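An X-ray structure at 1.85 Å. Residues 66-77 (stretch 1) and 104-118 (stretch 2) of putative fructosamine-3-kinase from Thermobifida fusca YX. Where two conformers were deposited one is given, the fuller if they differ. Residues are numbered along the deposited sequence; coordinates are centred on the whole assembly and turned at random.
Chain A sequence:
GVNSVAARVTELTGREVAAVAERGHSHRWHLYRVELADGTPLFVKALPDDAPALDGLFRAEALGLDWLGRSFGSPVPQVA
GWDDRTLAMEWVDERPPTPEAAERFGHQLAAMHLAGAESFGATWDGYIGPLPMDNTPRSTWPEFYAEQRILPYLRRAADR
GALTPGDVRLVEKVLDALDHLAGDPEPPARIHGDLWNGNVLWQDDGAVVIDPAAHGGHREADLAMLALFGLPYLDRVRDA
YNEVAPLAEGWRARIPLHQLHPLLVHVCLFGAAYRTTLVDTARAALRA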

# COMPACT_ATOMS: atom_id res chain seq x y z
N ASP A 66 2.84 8.22 -9.19
CA ASP A 66 3.28 8.43 -10.57
C ASP A 66 3.82 7.15 -11.16
O ASP A 66 3.56 6.80 -12.30
N TRP A 67 4.63 6.46 -10.37
CA TRP A 67 5.30 5.27 -10.82
C TRP A 67 4.33 4.10 -10.96
O TRP A 67 4.39 3.33 -11.93
N LEU A 68 3.43 3.94 -10.02
CA LEU A 68 2.49 2.86 -10.04
C LEU A 68 1.41 3.03 -11.10
O LEU A 68 0.83 2.03 -11.58
N GLY A 69 1.21 4.26 -11.56
CA GLY A 69 0.07 4.61 -12.39
C GLY A 69 0.26 4.39 -13.88
O GLY A 69 -0.63 4.70 -14.64
N ARG A 70 1.43 3.90 -14.28
CA ARG A 70 1.76 3.74 -15.69
C ARG A 70 1.48 2.29 -16.13
O ARG A 70 2.38 1.51 -16.49
N SER A 71 0.22 1.91 -16.02
CA SER A 71 -0.27 0.72 -16.72
C SER A 71 -1.63 0.91 -17.36
O SER A 71 -2.37 1.84 -17.03
N PHE A 72 -1.97 -0.01 -18.27
CA PHE A 72 -3.26 0.05 -18.99
C PHE A 72 -4.41 -0.15 -18.03
O PHE A 72 -4.40 -1.11 -17.26
N GLY A 73 -5.43 0.70 -18.11
CA GLY A 73 -6.56 0.67 -17.18
C GLY A 73 -6.14 0.87 -15.74
O GLY A 73 -6.77 0.32 -14.82
N SER A 74 -5.09 1.66 -15.53
CA SER A 74 -4.54 1.90 -14.21
C SER A 74 -5.64 2.21 -13.19
O SER A 74 -6.51 3.09 -13.44
N PRO A 75 -5.60 1.55 -12.03
CA PRO A 75 -6.53 1.89 -10.95
C PRO A 75 -5.99 3.01 -10.03
O PRO A 75 -6.59 3.28 -9.01
N VAL A 76 -4.90 3.68 -10.41
CA VAL A 76 -4.22 4.66 -9.55
C VAL A 76 -4.74 6.05 -9.88
O VAL A 76 -4.75 6.45 -11.05
N PRO A 77 -5.09 6.85 -8.86
CA PRO A 77 -5.50 8.25 -9.17
C PRO A 77 -4.36 9.09 -9.73
O PRO A 77 -3.18 8.92 -9.35
N ARG A 104 -13.07 -6.83 -13.40
CA ARG A 104 -12.32 -5.81 -14.10
C ARG A 104 -11.12 -5.36 -13.25
O ARG A 104 -10.02 -5.18 -13.76
N PHE A 105 -11.33 -5.28 -11.94
CA PHE A 105 -10.26 -4.87 -11.02
C PHE A 105 -9.12 -5.89 -11.00
O PHE A 105 -7.96 -5.52 -10.94
N GLY A 106 -9.45 -7.18 -11.10
CA GLY A 106 -8.44 -8.23 -11.23
C GLY A 106 -7.50 -7.98 -12.39
O GLY A 106 -6.29 -8.06 -12.26
N HIS A 107 -8.06 -7.66 -13.54
CA HIS A 107 -7.26 -7.32 -14.71
C HIS A 107 -6.40 -6.06 -14.51
O HIS A 107 -5.25 -6.01 -14.94
N GLN A 108 -6.99 -5.03 -13.91
CA GLN A 108 -6.30 -3.79 -13.61
C GLN A 108 -5.07 -4.04 -12.76
O GLN A 108 -4.00 -3.48 -13.02
N LEU A 109 -5.23 -4.83 -11.71
CA LEU A 109 -4.12 -5.13 -10.81
C LEU A 109 -3.01 -5.94 -11.48
O LEU A 109 -1.83 -5.70 -11.22
N ALA A 110 -3.38 -6.92 -12.30
CA ALA A 110 -2.40 -7.69 -13.05
C ALA A 110 -1.54 -6.77 -13.94
O ALA A 110 -0.33 -6.92 -13.97
N ALA A 111 -2.16 -5.85 -14.66
CA ALA A 111 -1.41 -4.96 -15.56
C ALA A 111 -0.49 -4.03 -14.75
O ALA A 111 0.63 -3.75 -15.15
N MSE A 112 -1.00 -3.58 -13.61
CA MSE A 112 -0.26 -2.71 -12.70
C MSE A 112 1.00 -3.45 -12.24
O MSE A 112 2.10 -2.93 -12.40
N HIS A 113 0.84 -4.65 -11.70
CA HIS A 113 1.98 -5.45 -11.23
C HIS A 113 3.00 -5.74 -12.34
O HIS A 113 4.22 -5.62 -12.14
N LEU A 114 2.50 -6.13 -13.51
CA LEU A 114 3.36 -6.58 -14.61
C LEU A 114 4.06 -5.46 -15.38
O LEU A 114 4.89 -5.73 -16.26
N ALA A 115 3.74 -4.21 -15.08
CA ALA A 115 4.59 -3.09 -15.51
C ALA A 115 6.03 -3.35 -15.07
O ALA A 115 6.97 -2.97 -15.73
N GLY A 116 6.19 -4.04 -13.93
CA GLY A 116 7.49 -4.54 -13.51
C GLY A 116 8.42 -3.49 -12.95
O GLY A 116 8.20 -2.30 -13.08
N ALA A 117 9.48 -3.94 -12.30
CA ALA A 117 10.42 -3.04 -11.66
C ALA A 117 11.83 -3.55 -11.87
O ALA A 117 12.05 -4.74 -12.07
N GLU A 118 12.78 -2.63 -11.82
CA GLU A 118 14.18 -2.93 -12.07
C GLU A 118 14.73 -3.75 -10.90
O GLU A 118 15.54 -4.64 -11.09

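The helix of stretch 2 packs against the loop that follows W67 and L68, burying 526 Å² between the two stretches. F105, with chi1 in t, points its CA-to-CB bond sideways, but its ring comes nearer and meets P75 edge-on, CE1 lying 4.2 Å from P75 CB. One turn on, Q108 points toward the loop in an m, t conformation and makes the one direct hydrogen bond across the contact, from its NE2 to G73 O (2.9 Å, 160°). It ties helix to turn at G73, within the type II turn from S71 to S74, while OE1 is satisfied elsewhere in the structure. A111 also points toward stretch 1, its CB 3.8 Å from F72 O.

M112, a selenomethionine with chi1 and chi2 in t and chi3 in p, contributes the largest covered area. Its SE lies 3.8 Å from L68 CG, 4.2 Å from P75 CG and 4.3 Å from V76 CG2. S71, in p, points toward the helix, with OG 3.3 Å from M112 CA. That hydroxyl donates to water 2 (2.7 Å from OG to the water oxygen), which in turn donates to F72 O and Q108 O; water 1 donates to L68 O and M112 O. Further along, A115 CB approaches R70 O (4.0 Å), and A117 CB meets the W67 ring edge at CZ2 (3.7 Å).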

# COMPACT_ATOMS: atom_id res chain seq x y z
CB ASP A 66 4.32 9.56 -10.64
CG ASP A 66 4.91 9.74 -12.03
OD1 ASP A 66 4.20 10.20 -12.92
OD2 ASP A 66 6.09 9.43 -12.20
CB TRP A 67 6.42 4.97 -9.82
CG TRP A 67 7.27 3.75 -10.12
CD1 TRP A 67 8.28 3.65 -11.04
CD2 TRP A 67 7.25 2.50 -9.41
NE1 TRP A 67 8.85 2.39 -10.99
CE2 TRP A 67 8.25 1.67 -9.98
CE3 TRP A 67 6.49 2.00 -8.35
CZ2 TRP A 67 8.51 0.38 -9.52
CZ3 TRP A 67 6.73 0.72 -7.90
CH2 TRP A 67 7.74 -0.07 -8.46
CB LEU A 68 1.88 2.77 -8.62
CG LEU A 68 1.20 1.55 -8.12
CD1 LEU A 68 2.21 0.35 -8.04
CD2 LEU A 68 0.56 1.94 -6.76
CB ARG A 70 3.21 4.18 -15.95
CG ARG A 70 3.49 5.61 -15.45
CD ARG A 70 4.92 6.04 -15.70
NE ARG A 70 5.54 6.64 -14.52
CZ ARG A 70 6.85 6.89 -14.39
NH1 ARG A 70 7.70 6.63 -15.38
NH2 ARG A 70 7.32 7.40 -13.25
CB SER A 71 -0.31 -0.46 -15.75
OG SER A 71 -1.19 -0.19 -14.67
CB PHE A 72 -3.33 -1.01 -20.07
CG PHE A 72 -4.54 -0.89 -20.97
CD1 PHE A 72 -4.66 0.15 -21.88
CD2 PHE A 72 -5.55 -1.82 -20.89
CE1 PHE A 72 -5.76 0.26 -22.70
CE2 PHE A 72 -6.67 -1.72 -21.70
CZ PHE A 72 -6.77 -0.68 -22.61
CB SER A 74 -3.59 3.10 -14.20
OG SER A 74 -3.15 3.34 -12.87
CB PRO A 75 -6.63 0.57 -10.17
CG PRO A 75 -5.31 -0.02 -10.33
CD PRO A 75 -4.73 0.43 -11.65
CB VAL A 76 -2.68 4.62 -9.82
CG1 VAL A 76 -1.94 5.59 -8.89
CG2 VAL A 76 -2.15 3.20 -9.64
CB PRO A 77 -5.88 8.82 -7.81
CG PRO A 77 -5.92 7.72 -6.90
CD PRO A 77 -5.08 6.60 -7.42
CB ARG A 104 -13.24 -4.65 -14.46
CG ARG A 104 -14.30 -5.04 -15.53
CD ARG A 104 -15.15 -3.85 -15.92
NE ARG A 104 -14.31 -2.94 -16.68
CZ ARG A 104 -14.10 -3.03 -18.00
NH1 ARG A 104 -14.71 -3.97 -18.73
NH2 ARG A 104 -13.29 -2.16 -18.59
CB PHE A 105 -10.84 -4.66 -9.63
CG PHE A 105 -9.85 -4.20 -8.61
CD1 PHE A 105 -8.95 -3.17 -8.90
CD2 PHE A 105 -9.78 -4.83 -7.37
CE1 PHE A 105 -8.04 -2.74 -7.92
CE2 PHE A 105 -8.88 -4.41 -6.42
CZ PHE A 105 -7.99 -3.36 -6.71
CB HIS A 107 -8.17 -7.12 -15.92
CG HIS A 107 -8.84 -8.38 -16.40
ND1 HIS A 107 -9.91 -8.35 -17.27
CD2 HIS A 107 -8.58 -9.69 -16.18
CE1 HIS A 107 -10.28 -9.59 -17.55
NE2 HIS A 107 -9.49 -10.42 -16.89
CB GLN A 108 -7.22 -2.80 -12.88
CG GLN A 108 -8.39 -2.22 -13.67
CD GLN A 108 -9.21 -1.28 -12.83
OE1 GLN A 108 -10.03 -1.72 -11.98
NE2 GLN A 108 -8.94 0.03 -12.98
CB LEU A 109 -4.62 -5.92 -9.58
CG LEU A 109 -5.29 -5.21 -8.41
CD1 LEU A 109 -5.68 -6.31 -7.36
CD2 LEU A 109 -4.41 -4.13 -7.79
CB ALA A 110 -3.11 -8.80 -13.91
CB ALA A 111 -2.36 -4.15 -16.44
CB MSE A 112 -1.09 -2.32 -11.46
CG MSE A 112 -0.34 -1.44 -10.47
SE MSE A 112 -1.48 -1.00 -8.97
CE MSE A 112 -1.05 -2.62 -7.97
CB HIS A 113 1.51 -6.77 -10.66
CG HIS A 113 0.83 -6.64 -9.33
ND1 HIS A 113 0.08 -7.66 -8.79
CD2 HIS A 113 0.83 -5.64 -8.41
CE1 HIS A 113 -0.35 -7.30 -7.59
NE2 HIS A 113 0.06 -6.06 -7.36
CB LEU A 114 2.58 -7.52 -15.53
CG LEU A 114 2.67 -9.02 -15.13
CD1 LEU A 114 2.38 -9.29 -13.64
CD2 LEU A 114 1.73 -9.83 -15.97
CB ALA A 115 4.05 -1.78 -14.95
CB ALA A 117 10.10 -2.93 -10.19
CB GLU A 118 14.97 -1.63 -12.24
CG GLU A 118 14.21 -0.55 -13.06
CD GLU A 118 15.02 -0.01 -14.23
OE1 GLU A 118 15.68 -0.81 -14.94
OE2 GLU A 118 14.98 1.23 -14.45
O HOH W 1 2.08 -0.12 -12.82
O HOH W 2 -3.60 -1.40 -14.61